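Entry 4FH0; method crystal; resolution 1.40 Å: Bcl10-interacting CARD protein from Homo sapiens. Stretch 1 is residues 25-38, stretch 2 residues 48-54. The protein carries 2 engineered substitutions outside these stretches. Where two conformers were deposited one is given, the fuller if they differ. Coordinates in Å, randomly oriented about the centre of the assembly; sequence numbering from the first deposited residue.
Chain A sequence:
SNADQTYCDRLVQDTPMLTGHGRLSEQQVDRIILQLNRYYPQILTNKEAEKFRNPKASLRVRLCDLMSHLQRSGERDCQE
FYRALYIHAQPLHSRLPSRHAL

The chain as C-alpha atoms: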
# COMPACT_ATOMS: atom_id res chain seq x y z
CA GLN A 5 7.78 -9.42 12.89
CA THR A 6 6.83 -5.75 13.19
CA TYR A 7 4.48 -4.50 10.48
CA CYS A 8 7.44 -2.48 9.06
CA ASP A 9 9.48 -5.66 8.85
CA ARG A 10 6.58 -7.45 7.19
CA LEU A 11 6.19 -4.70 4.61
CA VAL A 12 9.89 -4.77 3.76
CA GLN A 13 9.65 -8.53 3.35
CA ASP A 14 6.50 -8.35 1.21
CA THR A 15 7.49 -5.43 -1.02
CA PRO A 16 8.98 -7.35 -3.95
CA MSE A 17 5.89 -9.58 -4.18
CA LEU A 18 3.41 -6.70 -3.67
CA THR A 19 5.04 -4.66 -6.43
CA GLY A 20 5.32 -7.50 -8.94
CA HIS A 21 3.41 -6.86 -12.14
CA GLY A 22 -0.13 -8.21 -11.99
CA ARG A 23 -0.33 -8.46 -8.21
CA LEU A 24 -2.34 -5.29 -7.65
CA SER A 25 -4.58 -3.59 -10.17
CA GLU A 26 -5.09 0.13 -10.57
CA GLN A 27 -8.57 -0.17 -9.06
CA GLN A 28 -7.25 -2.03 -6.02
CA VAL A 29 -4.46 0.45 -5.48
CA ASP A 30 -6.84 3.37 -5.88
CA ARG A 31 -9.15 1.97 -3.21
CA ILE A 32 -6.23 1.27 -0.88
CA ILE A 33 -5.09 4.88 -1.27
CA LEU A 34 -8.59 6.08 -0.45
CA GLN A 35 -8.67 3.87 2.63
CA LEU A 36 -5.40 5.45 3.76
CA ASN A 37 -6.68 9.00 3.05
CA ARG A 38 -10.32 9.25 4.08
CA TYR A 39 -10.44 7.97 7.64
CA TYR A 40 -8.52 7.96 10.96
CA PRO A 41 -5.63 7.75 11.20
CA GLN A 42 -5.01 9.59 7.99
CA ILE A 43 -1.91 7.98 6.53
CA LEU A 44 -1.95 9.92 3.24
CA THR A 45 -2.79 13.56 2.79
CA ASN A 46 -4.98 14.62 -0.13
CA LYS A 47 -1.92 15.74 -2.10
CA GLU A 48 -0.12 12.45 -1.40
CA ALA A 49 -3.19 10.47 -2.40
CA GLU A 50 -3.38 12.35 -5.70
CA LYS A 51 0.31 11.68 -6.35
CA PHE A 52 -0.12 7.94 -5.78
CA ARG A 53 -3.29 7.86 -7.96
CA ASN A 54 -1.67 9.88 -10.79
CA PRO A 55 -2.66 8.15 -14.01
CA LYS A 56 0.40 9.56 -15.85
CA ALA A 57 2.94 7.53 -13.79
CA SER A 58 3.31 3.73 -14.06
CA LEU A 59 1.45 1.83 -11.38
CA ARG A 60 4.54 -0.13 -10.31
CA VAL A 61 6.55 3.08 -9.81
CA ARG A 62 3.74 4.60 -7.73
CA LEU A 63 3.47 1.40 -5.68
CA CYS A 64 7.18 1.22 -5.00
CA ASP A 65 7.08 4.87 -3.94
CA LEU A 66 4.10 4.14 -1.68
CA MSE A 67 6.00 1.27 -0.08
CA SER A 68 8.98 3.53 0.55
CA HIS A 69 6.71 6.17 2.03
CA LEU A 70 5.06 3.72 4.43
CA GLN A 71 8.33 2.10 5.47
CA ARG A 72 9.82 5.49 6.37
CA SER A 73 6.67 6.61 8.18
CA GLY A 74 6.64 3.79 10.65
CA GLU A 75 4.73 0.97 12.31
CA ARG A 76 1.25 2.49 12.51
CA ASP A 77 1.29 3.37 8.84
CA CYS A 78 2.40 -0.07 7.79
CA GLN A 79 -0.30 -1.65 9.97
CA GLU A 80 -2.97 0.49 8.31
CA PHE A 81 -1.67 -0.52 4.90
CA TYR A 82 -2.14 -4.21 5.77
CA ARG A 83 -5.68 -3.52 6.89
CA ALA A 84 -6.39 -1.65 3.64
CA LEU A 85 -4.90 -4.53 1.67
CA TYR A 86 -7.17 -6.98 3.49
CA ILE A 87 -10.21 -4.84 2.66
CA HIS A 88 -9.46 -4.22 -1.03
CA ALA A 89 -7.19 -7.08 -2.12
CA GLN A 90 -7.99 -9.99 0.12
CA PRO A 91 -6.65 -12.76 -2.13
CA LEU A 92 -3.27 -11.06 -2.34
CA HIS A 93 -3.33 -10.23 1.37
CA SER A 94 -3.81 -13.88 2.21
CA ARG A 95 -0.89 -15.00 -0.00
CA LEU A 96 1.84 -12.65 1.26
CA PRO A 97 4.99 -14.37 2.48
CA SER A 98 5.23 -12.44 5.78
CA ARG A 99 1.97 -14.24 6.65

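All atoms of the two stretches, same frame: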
# COMPACT_ATOMS: atom_id res chain seq x y z
N SER A 25 -4.05 -4.38 -9.08
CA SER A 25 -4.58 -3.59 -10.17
C SER A 25 -4.70 -2.13 -9.80
O SER A 25 -4.69 -1.77 -8.62
CB SER A 25 -5.95 -4.09 -10.57
OG SER A 25 -6.88 -3.78 -9.56
N GLU A 26 -4.89 -1.29 -10.81
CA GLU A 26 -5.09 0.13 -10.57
C GLU A 26 -6.29 0.34 -9.65
O GLU A 26 -6.22 1.16 -8.73
CB GLU A 26 -5.27 0.88 -11.88
CG GLU A 26 -5.44 2.38 -11.71
CD GLU A 26 -4.15 3.08 -11.35
OE1 GLU A 26 -3.15 2.83 -12.03
OE2 GLU A 26 -4.13 3.86 -10.37
N GLN A 27 -7.39 -0.36 -9.90
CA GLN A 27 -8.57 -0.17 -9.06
C GLN A 27 -8.28 -0.56 -7.63
O GLN A 27 -8.73 0.12 -6.72
CB GLN A 27 -9.77 -0.94 -9.59
CG GLN A 27 -10.29 -0.41 -10.92
CD GLN A 27 -11.00 0.95 -10.80
OE1 GLN A 27 -11.16 1.49 -9.71
NE2 GLN A 27 -11.44 1.50 -11.93
N GLN A 28 -7.56 -1.66 -7.40
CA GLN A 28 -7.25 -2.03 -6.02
C GLN A 28 -6.38 -0.99 -5.34
O GLN A 28 -6.61 -0.62 -4.20
CB GLN A 28 -6.57 -3.41 -5.96
CG GLN A 28 -7.49 -4.58 -6.36
CD GLN A 28 -6.70 -5.87 -6.52
OE1 GLN A 28 -5.68 -5.90 -7.17
NE2 GLN A 28 -7.19 -6.94 -5.91
N VAL A 29 -5.35 -0.54 -6.04
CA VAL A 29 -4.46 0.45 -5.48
C VAL A 29 -5.23 1.74 -5.17
O VAL A 29 -5.03 2.38 -4.14
CB VAL A 29 -3.25 0.71 -6.40
CG1 VAL A 29 -2.43 1.90 -5.91
CG2 VAL A 29 -2.41 -0.58 -6.50
N ASP A 30 -6.09 2.14 -6.10
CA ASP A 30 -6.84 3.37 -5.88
C ASP A 30 -7.68 3.28 -4.62
O ASP A 30 -7.77 4.25 -3.86
CB ASP A 30 -7.71 3.66 -7.10
CG ASP A 30 -6.90 3.94 -8.34
OD1 ASP A 30 -5.64 4.08 -8.26
OD2 ASP A 30 -7.54 3.98 -9.41
N ARG A 31 -8.32 2.13 -4.40
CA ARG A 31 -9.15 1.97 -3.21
C ARG A 31 -8.31 1.91 -1.94
O ARG A 31 -8.75 2.39 -0.90
CB ARG A 31 -10.01 0.72 -3.33
CG ARG A 31 -11.05 0.88 -4.40
CD ARG A 31 -11.78 -0.39 -4.63
NE ARG A 31 -12.86 -0.19 -5.57
CZ ARG A 31 -13.41 -1.16 -6.30
NH1 ARG A 31 -12.97 -2.41 -6.23
NH2 ARG A 31 -14.40 -0.86 -7.11
N ILE A 32 -7.13 1.30 -2.00
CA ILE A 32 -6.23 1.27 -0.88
C ILE A 32 -5.81 2.70 -0.51
O ILE A 32 -5.78 3.06 0.67
CB ILE A 32 -5.01 0.40 -1.20
CG1 ILE A 32 -5.45 -1.08 -1.23
CG2 ILE A 32 -3.91 0.59 -0.19
CD1 ILE A 32 -4.43 -2.04 -1.85
N ILE A 33 -5.48 3.50 -1.51
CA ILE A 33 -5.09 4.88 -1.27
C ILE A 33 -6.22 5.64 -0.60
O ILE A 33 -6.01 6.39 0.36
CB ILE A 33 -4.67 5.54 -2.57
CG1 ILE A 33 -3.28 5.03 -2.96
CG2 ILE A 33 -4.65 7.08 -2.45
CD1 ILE A 33 -2.96 5.27 -4.39
N LEU A 34 -7.45 5.43 -1.07
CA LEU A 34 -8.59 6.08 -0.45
C LEU A 34 -8.78 5.66 1.00
O LEU A 34 -9.04 6.49 1.86
CB LEU A 34 -9.84 5.84 -1.26
CG LEU A 34 -9.79 6.67 -2.54
CD1 LEU A 34 -11.02 6.37 -3.35
CD2 LEU A 34 -9.71 8.15 -2.23
N GLN A 35 -8.59 4.38 1.27
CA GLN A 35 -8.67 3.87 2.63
C GLN A 35 -7.65 4.55 3.54
O GLN A 35 -7.94 4.84 4.70
CB GLN A 35 -8.41 2.37 2.61
CG GLN A 35 -8.80 1.68 3.87
CD GLN A 35 -10.29 1.76 4.06
OE1 GLN A 35 -11.07 1.58 3.11
NE2 GLN A 35 -10.70 2.06 5.25
N LEU A 36 -6.47 4.82 3.00
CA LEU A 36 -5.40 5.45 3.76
C LEU A 36 -5.55 6.98 3.84
O LEU A 36 -4.80 7.63 4.58
CB LEU A 36 -4.06 5.11 3.14
CG LEU A 36 -3.68 3.65 3.15
CD1 LEU A 36 -2.40 3.43 2.32
CD2 LEU A 36 -3.51 3.16 4.59
N ASN A 37 -6.49 7.55 3.10
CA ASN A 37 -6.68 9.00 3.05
C ASN A 37 -7.93 9.50 3.76
O ASN A 37 -7.91 10.57 4.38
CB ASN A 37 -6.73 9.45 1.59
CG ASN A 37 -7.21 10.87 1.42
OD1 ASN A 37 -8.34 11.09 1.02
ND2 ASN A 37 -6.36 11.84 1.71
N ARG A 38 -9.00 8.72 3.72
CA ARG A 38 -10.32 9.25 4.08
C ARG A 38 -10.74 9.08 5.52
O ARG A 38 -11.77 9.64 5.92
CB ARG A 38 -11.38 8.62 3.18
CG ARG A 38 -11.33 9.09 1.76
CD ARG A 38 -11.86 10.49 1.60
NE ARG A 38 -13.30 10.52 1.79
CZ ARG A 38 -14.06 11.59 1.54
NH1 ARG A 38 -13.50 12.73 1.16
NH2 ARG A 38 -15.37 11.54 1.69
N GLU A 48 -0.82 13.73 -1.26
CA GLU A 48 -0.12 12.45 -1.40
C GLU A 48 -1.01 11.43 -2.10
O GLU A 48 -0.54 10.66 -2.96
CB GLU A 48 0.31 11.91 -0.05
CG GLU A 48 1.48 12.69 0.52
CD GLU A 48 1.74 12.43 1.97
OE1 GLU A 48 0.87 11.89 2.68
OE2 GLU A 48 2.86 12.80 2.41
N ALA A 49 -2.28 11.38 -1.73
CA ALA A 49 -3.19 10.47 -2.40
C ALA A 49 -3.25 10.76 -3.90
O ALA A 49 -3.30 9.83 -4.70
CB ALA A 49 -4.58 10.57 -1.79
N GLU A 50 -3.28 12.02 -4.29
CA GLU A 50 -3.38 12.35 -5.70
C GLU A 50 -2.11 11.93 -6.43
O GLU A 50 -2.17 11.43 -7.53
CB GLU A 50 -3.66 13.84 -5.91
CG GLU A 50 -5.00 14.32 -5.36
CD GLU A 50 -6.21 13.58 -5.92
OE1 GLU A 50 -6.18 13.06 -7.06
OE2 GLU A 50 -7.22 13.53 -5.18
N LYS A 51 -0.96 12.12 -5.79
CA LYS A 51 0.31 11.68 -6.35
C LYS A 51 0.30 10.17 -6.61
O LYS A 51 0.70 9.70 -7.69
CB LYS A 51 1.44 12.05 -5.39
CG LYS A 51 2.81 11.51 -5.78
CD LYS A 51 3.88 12.02 -4.84
N PHE A 52 -0.14 9.39 -5.62
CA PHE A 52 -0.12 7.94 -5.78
C PHE A 52 -1.21 7.39 -6.71
O PHE A 52 -1.13 6.24 -7.12
CB PHE A 52 -0.15 7.27 -4.41
CG PHE A 52 1.12 7.50 -3.62
CD1 PHE A 52 2.36 7.20 -4.14
CD2 PHE A 52 1.07 8.02 -2.34
CE1 PHE A 52 3.51 7.42 -3.42
CE2 PHE A 52 2.23 8.22 -1.60
CZ PHE A 52 3.44 7.93 -2.15
N ARG A 53 -2.21 8.21 -7.04
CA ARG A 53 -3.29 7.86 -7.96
C ARG A 53 -3.05 8.44 -9.36
O ARG A 53 -3.88 8.27 -10.26
CB ARG A 53 -4.65 8.36 -7.42
CG ARG A 53 -5.19 7.65 -6.17
CD ARG A 53 -6.30 8.49 -5.48
NE ARG A 53 -7.54 8.51 -6.26
CZ ARG A 53 -8.46 7.55 -6.22
NH1 ARG A 53 -8.28 6.49 -5.44
NH2 ARG A 53 -9.54 7.64 -6.97
N ASN A 54 -1.94 9.15 -9.55
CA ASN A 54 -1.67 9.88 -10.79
C ASN A 54 -1.64 8.95 -11.98
O ASN A 54 -0.74 8.11 -12.10
CB ASN A 54 -0.36 10.64 -10.66
CG ASN A 54 0.01 11.38 -11.92
OD1 ASN A 54 -0.75 11.42 -12.86
ND2 ASN A 54 1.20 11.96 -11.94
O HOH W 1 -5.26 6.31 -11.33

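Two helical segments of the CARD pack side by side here, the helix that begins at Glu 26 and a helix that enters from earlier in the chain and includes residues 48-52. Their axes are nearly antiparallel, at 173°, and approach to 9.9 Å. Three residues account for most of the 370 Å² buried between them: Arg 53, Ile 33 and Ala 49.

Ile 33 and Ala 49 form the apolar centre. Both direct their CA-to-CB bonds toward the opposing segment, and their CA atoms lie 6.0 Å apart. A methyl group is all that Ala 49 carries beyond its backbone, and Ile 33 CG2 rests against it, 3.6 Å from Ala 49 CB. The branched side chain of Ile 33 also reaches further along the partner: with chi1 in m and chi2 in t, its CD1 atom lies 3.4 Å from Phe 52 CB and 3.7 Å from Arg 53 CG. Phe 52 thus meets Ile 33 with the base of its side chain, while its ring leads away from this contact. One helical turn beyond Ile 33, Asn 37 ND2 approaches Ala 49 CB at 4.1 Å, a contact without a hydrogen bond; that amide nitrogen is bonded to a residue just outside the stretches.

Arg 53 covers the largest area, 115 Å². Its CA-to-CB bond points sideways, but the long, flexible chain turns at chi3 (p, 71°) and brings the guanidinium against the first helix. Leu 34 CD2 lies over one face of that group and Asp 30 CG over the opposite face, so the flat cation is sandwiched between an aliphatic branch and the acid group of Asp 30. The placement is intimate without being a directed polar bond. Arg 53 NH1 is 2.8 Å from Asp 30 O, yet the angle is too poor for a hydrogen bond, and that carbonyl already accepts from Leu 34 N within the helix. Asp 30 OD1 lies 4.6 Å from Arg 53 NH1, well out of the guanidinium plane; the opposite charges are near each other, but no N-H points at the oxygen and the pair falls short of a salt bridge.

Water supplies the polar link between the segments. Arg 53 O and Glu 26 OE2 are 4.4 Å apart, but water 1 donates to both, its oxygen 2.6 Å from Arg 53 O and 2.9 Å from Glu 26 OE2. The side-chain oxygen Glu 26 OE2, like the backbone carbonyl, accepts from the bridging water, and the length of a glutamate brings it within reach though its CA-to-CB bond points sideways.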